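Local structure of inactivation-no-after-potential D protein (Drosophila melanogaster, 2QKV) at residues 24-27 with 32-35; 38-41 with 46-49. The protein is a visual-signalling scaffold protein whose fifth PDZ domain probably binds partner proteins through a peptide groove between a strand and a helix. The protein carries 1 engineered substitution. One frame throughout, in Å; residues are numbered along the deposited sequence.

Both contacts involve strand 33-38 or the loop that leaves it, and they follow one another along the chain. Contact 1 pairs the strand with its hairpin partner 24-28, which in PDZ domains forms one wall of the peptide groove; contact 2 joins the loop after it to helix 44-49. Their centres lie about 13 Å apart, yet Leu24 bridges them: its CD2 is 3.6 Å from Leu38 CB and 4.2 Å from Ile46 CG2. Leu24, Ile35, Leu38 and Ile46 thus belong to one hydrophobic cluster. Leu26 of contact 1 instead packs against helix 69-77, the other wall expected of the groove, whereas contact 2 is the more peripheral of the two.

Contact 1 (24-27 with 32-35); sequences LSLS and GCTI
Leu26 and Cys33 meet flank to flank through their CB atoms, 4.1 Å apart, on the sheet face that looks toward helix 69-77. With CG beside the backbone N (chi1 -51°), Leu26 packs on Phe69 and Phe76 of that helix; Cys33 touches Phe69 and Ser72, probably the engineered residue. Farther along the hairpin, Leu24 and Ile35 lie at an oblique angle, Leu24 CD2 touching Ile35 CG2 at 4.1 Å, and both side chains lean on Ile56 of strand 55-59. On the opposite face Ser27 and Thr34 sit side by side, CB to CB 4.2 Å, and the OG1 of Thr34 is bonded to Asn29 OD1 in the intervening turn. Their backbones hold the register with a pair of bonds, Ser27 N to Thr34 O at 2.9 Å and Thr34 N to Ser27 O at 2.8 Å. An additional CA-H...O contact joins Leu26 CA to Thr34 O (3.3 Å). The backbone of Leu26 also bonds to a second subunit, whose Pro92 packs on its side chain. This antiparallel hairpin is that of the PDZ fold, whose first strand usually lines the peptide groove.

Contact 2 (38-41 with 46-49); sequences LIQG and IDSK
The connection from a central strand of the PDZ domain into its short helix is tied back on itself here, with the carboxylate of Asp47 on helix 44-49 gripping the backbone N of Gly41 in the preceding loop. The amide is shared unequally. Asp47 OD1 takes the straighter bond, 3.0 Å from Gly41 N with 165° at the hydrogen, through its syn lone pair, the one on the side of OD2. Asp47 OD2 is equally near Gly41 N, at 3.0 Å, but the bend to 133° makes its bond weak. The carboxylate therefore meets the N-H with both oxygens, which would limit its rotation. Asp47 CG stands beside the backbone N of its own residue (chi1 -71°), a setting that carries the group across to the loop. Asp47 OD1 also lies 3.5 Å from Gln40 CA, along the flank of that residue.

Deeper in, Leu38 and Ile46 make the apolar half of the contact. Their side chains run past each other in opposite directions and touch through methyls, Leu38 CD1 to Ile46 CG2 at 4.1 Å. Ile46 also packs on Leu14 of strand 10-15, so this side of the helix also rests on the sheet, and, farther along the helix, Lys49 NZ bonds to Asn11 O. Where the loop leaves strand 33-38, Ile39 is backbone-bonded to Gly23. An exposed carboxylate-to-amide bond beside a buried aliphatic pair thus joins the loop after strand 33-38 to helix 44-49 of the PDZ fold.

Contact 1 (24-27 with 32-35)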
loop_
_atom_site.group_PDB
_atom_site.type_symbol
_atom_site.label_atom_id
_atom_site.label_comp_id
_atom_site.label_asym_id
_atom_site.label_seq_id
_atom_site.Cartn_x
_atom_site.Cartn_y
_atom_site.Cartn_z
ATOM N N LEU A 24 9.694 4.612 -22.566
ATOM C CA LEU A 24 8.527 4.526 -21.692
ATOM C C LEU A 24 8.765 5.168 -20.334
ATOM O O LEU A 24 9.722 4.811 -19.653
ATOM C CB LEU A 24 8.164 3.063 -21.435
ATOM C CG LEU A 24 8.007 2.099 -22.605
ATOM C CD1 LEU A 24 7.757 0.683 -22.066
ATOM C CD2 LEU A 24 6.866 2.558 -23.475
ATOM N N SER A 25 7.895 6.096 -19.943
ATOM C CA SER A 25 7.974 6.719 -18.620
ATOM C C SER A 25 7.011 5.880 -17.777
ATOM O O SER A 25 5.838 5.749 -18.130
ATOM C CB SER A 25 7.498 8.169 -18.671
ATOM O OG SER A 25 8.310 8.933 -19.551
ATOM N N LEU A 26 7.496 5.316 -16.677
ATOM C CA LEU A 26 6.670 4.437 -15.848
ATOM C C LEU A 26 6.214 5.061 -14.541
ATOM O O LEU A 26 6.929 5.850 -13.936
ATOM C CB LEU A 26 7.440 3.154 -15.527
ATOM C CG LEU A 26 8.063 2.405 -16.700
ATOM C CD1 LEU A 26 8.872 1.237 -16.158
ATOM C CD2 LEU A 26 6.961 1.910 -17.646
ATOM N N SER A 27 5.021 4.666 -14.108
ATOM C CA SER A 27 4.410 5.147 -12.869
ATOM C C SER A 27 4.027 3.881 -12.101
ATOM O O SER A 27 3.196 3.102 -12.583
ATOM C CB SER A 27 3.158 5.961 -13.211
ATOM O OG SER A 27 2.464 6.383 -12.046
ATOM N N GLY A 32 1.173 -3.089 -11.233
ATOM C CA GLY A 32 2.261 -3.065 -12.192
ATOM C C GLY A 32 2.723 -1.651 -12.428
ATOM O O GLY A 32 2.578 -0.782 -11.569
ATOM N N CYS A 33 3.267 -1.417 -13.609
ATOM C CA CYS A 33 3.752 -0.092 -13.959
ATOM C C CYS A 33 2.978 0.528 -15.103
ATOM O O CYS A 33 2.952 -0.010 -16.213
ATOM C CB CYS A 33 5.230 -0.145 -14.330
ATOM S SG CYS A 33 6.331 -0.438 -12.935
ATOM N N THR A 34 2.334 1.657 -14.837
ATOM C CA THR A 34 1.574 2.348 -15.866
ATOM C C THR A 34 2.516 3.095 -16.788
ATOM O O THR A 34 3.506 3.687 -16.352
ATOM C CB THR A 34 0.581 3.370 -15.261
ATOM O OG1 THR A 34 -0.427 2.669 -14.528
ATOM C CG2 THR A 34 -0.091 4.205 -16.360
ATOM N N ILE A 35 2.211 3.049 -18.075
ATOM C CA ILE A 35 2.998 3.785 -19.039
ATOM C C ILE A 35 2.422 5.203 -18.978
ATOM O O ILE A 35 1.387 5.489 -19.566
ATOM C CB ILE A 35 2.854 3.176 -20.450
ATOM C CG1 ILE A 35 3.418 1.753 -20.436
ATOM C CG2 ILE A 35 3.583 4.049 -21.481
ATOM C CD1 ILE A 35 3.207 0.964 -21.722
#

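Contact 2 (38-41 with 46-49)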
loop_
_atom_site.group_PDB
_atom_site.type_symbol
_atom_site.label_atom_id
_atom_site.label_comp_id
_atom_site.label_asym_id
_atom_site.label_seq_id
_atom_site.Cartn_x
_atom_site.Cartn_y
_atom_site.Cartn_z
ATOM N N LEU A 38 5.008 7.723 -23.540
ATOM C CA LEU A 38 5.861 6.909 -24.385
ATOM C C LEU A 38 6.180 7.648 -25.666
ATOM O O LEU A 38 5.356 8.392 -26.188
ATOM C CB LEU A 38 5.217 5.548 -24.686
ATOM C CG LEU A 38 4.026 5.382 -25.629
ATOM C CD1 LEU A 38 3.655 3.893 -25.700
ATOM C CD2 LEU A 38 2.844 6.201 -25.135
ATOM N N ILE A 39 7.396 7.451 -26.153
ATOM C CA ILE A 39 7.836 8.110 -27.366
ATOM C C ILE A 39 7.708 7.152 -28.533
ATOM O O ILE A 39 8.358 6.105 -28.580
ATOM C CB ILE A 39 9.288 8.599 -27.220
ATOM C CG1 ILE A 39 10.236 7.417 -27.069
ATOM C CG2 ILE A 39 9.398 9.477 -25.981
ATOM C CD1 ILE A 39 11.677 7.827 -26.926
ATOM N N GLN A 40 6.846 7.521 -29.471
ATOM C CA GLN A 40 6.588 6.713 -30.649
ATOM C C GLN A 40 7.817 6.655 -31.547
ATOM O O GLN A 40 8.588 7.608 -31.603
ATOM C CB GLN A 40 5.388 7.298 -31.404
ATOM C CG GLN A 40 4.035 7.127 -30.691
ATOM C CD GLN A 40 4.091 7.391 -29.185
ATOM O OE1 GLN A 40 4.750 6.661 -28.437
ATOM N NE2 GLN A 40 3.394 8.432 -28.737
ATOM N N GLY A 41 8.004 5.533 -32.235
ATOM C CA GLY A 41 9.143 5.400 -33.129
ATOM C C GLY A 41 10.365 4.650 -32.620
ATOM O O GLY A 41 11.340 4.498 -33.356
ATOM N N ILE A 46 6.290 -1.826 -29.732
ATOM C CA ILE A 46 5.706 -0.868 -28.806
ATOM C C ILE A 46 4.707 -0.011 -29.577
ATOM O O ILE A 46 3.576 0.204 -29.136
ATOM C CB ILE A 46 6.796 0.041 -28.165
ATOM C CG1 ILE A 46 7.703 -0.799 -27.264
ATOM C CG2 ILE A 46 6.149 1.178 -27.386
ATOM C CD1 ILE A 46 8.780 0.043 -26.519
ATOM N N ASP A 47 5.109 0.464 -30.751
ATOM C CA ASP A 47 4.217 1.297 -31.541
ATOM C C ASP A 47 2.933 0.573 -31.920
ATOM O O ASP A 47 1.856 1.168 -31.920
ATOM C CB ASP A 47 4.912 1.782 -32.820
ATOM C CG ASP A 47 5.989 2.808 -32.545
ATOM O OD1 ASP A 47 5.982 3.407 -31.446
ATOM O OD2 ASP A 47 6.832 3.028 -33.438
ATOM N N SER A 48 3.047 -0.715 -32.232
ATOM C CA SER A 48 1.867 -1.466 -32.642
ATOM C C SER A 48 0.984 -1.978 -31.510
ATOM O O SER A 48 -0.233 -2.083 -31.679
ATOM C CB SER A 48 2.272 -2.644 -33.536
ATOM O OG SER A 48 2.987 -3.640 -32.821
ATOM N N LYS A 49 1.572 -2.274 -30.355
ATOM C CA LYS A 49 0.779 -2.831 -29.252
ATOM C C LYS A 49 0.568 -2.017 -27.981
ATOM O O LYS A 49 -0.330 -2.333 -27.200
ATOM C CB LYS A 49 1.352 -4.181 -28.823
ATOM C CG LYS A 49 1.464 -5.227 -29.918
ATOM C CD LYS A 49 2.007 -6.516 -29.336
ATOM C CE LYS A 49 2.156 -7.600 -30.387
ATOM N NZ LYS A 49 2.688 -8.858 -29.776
#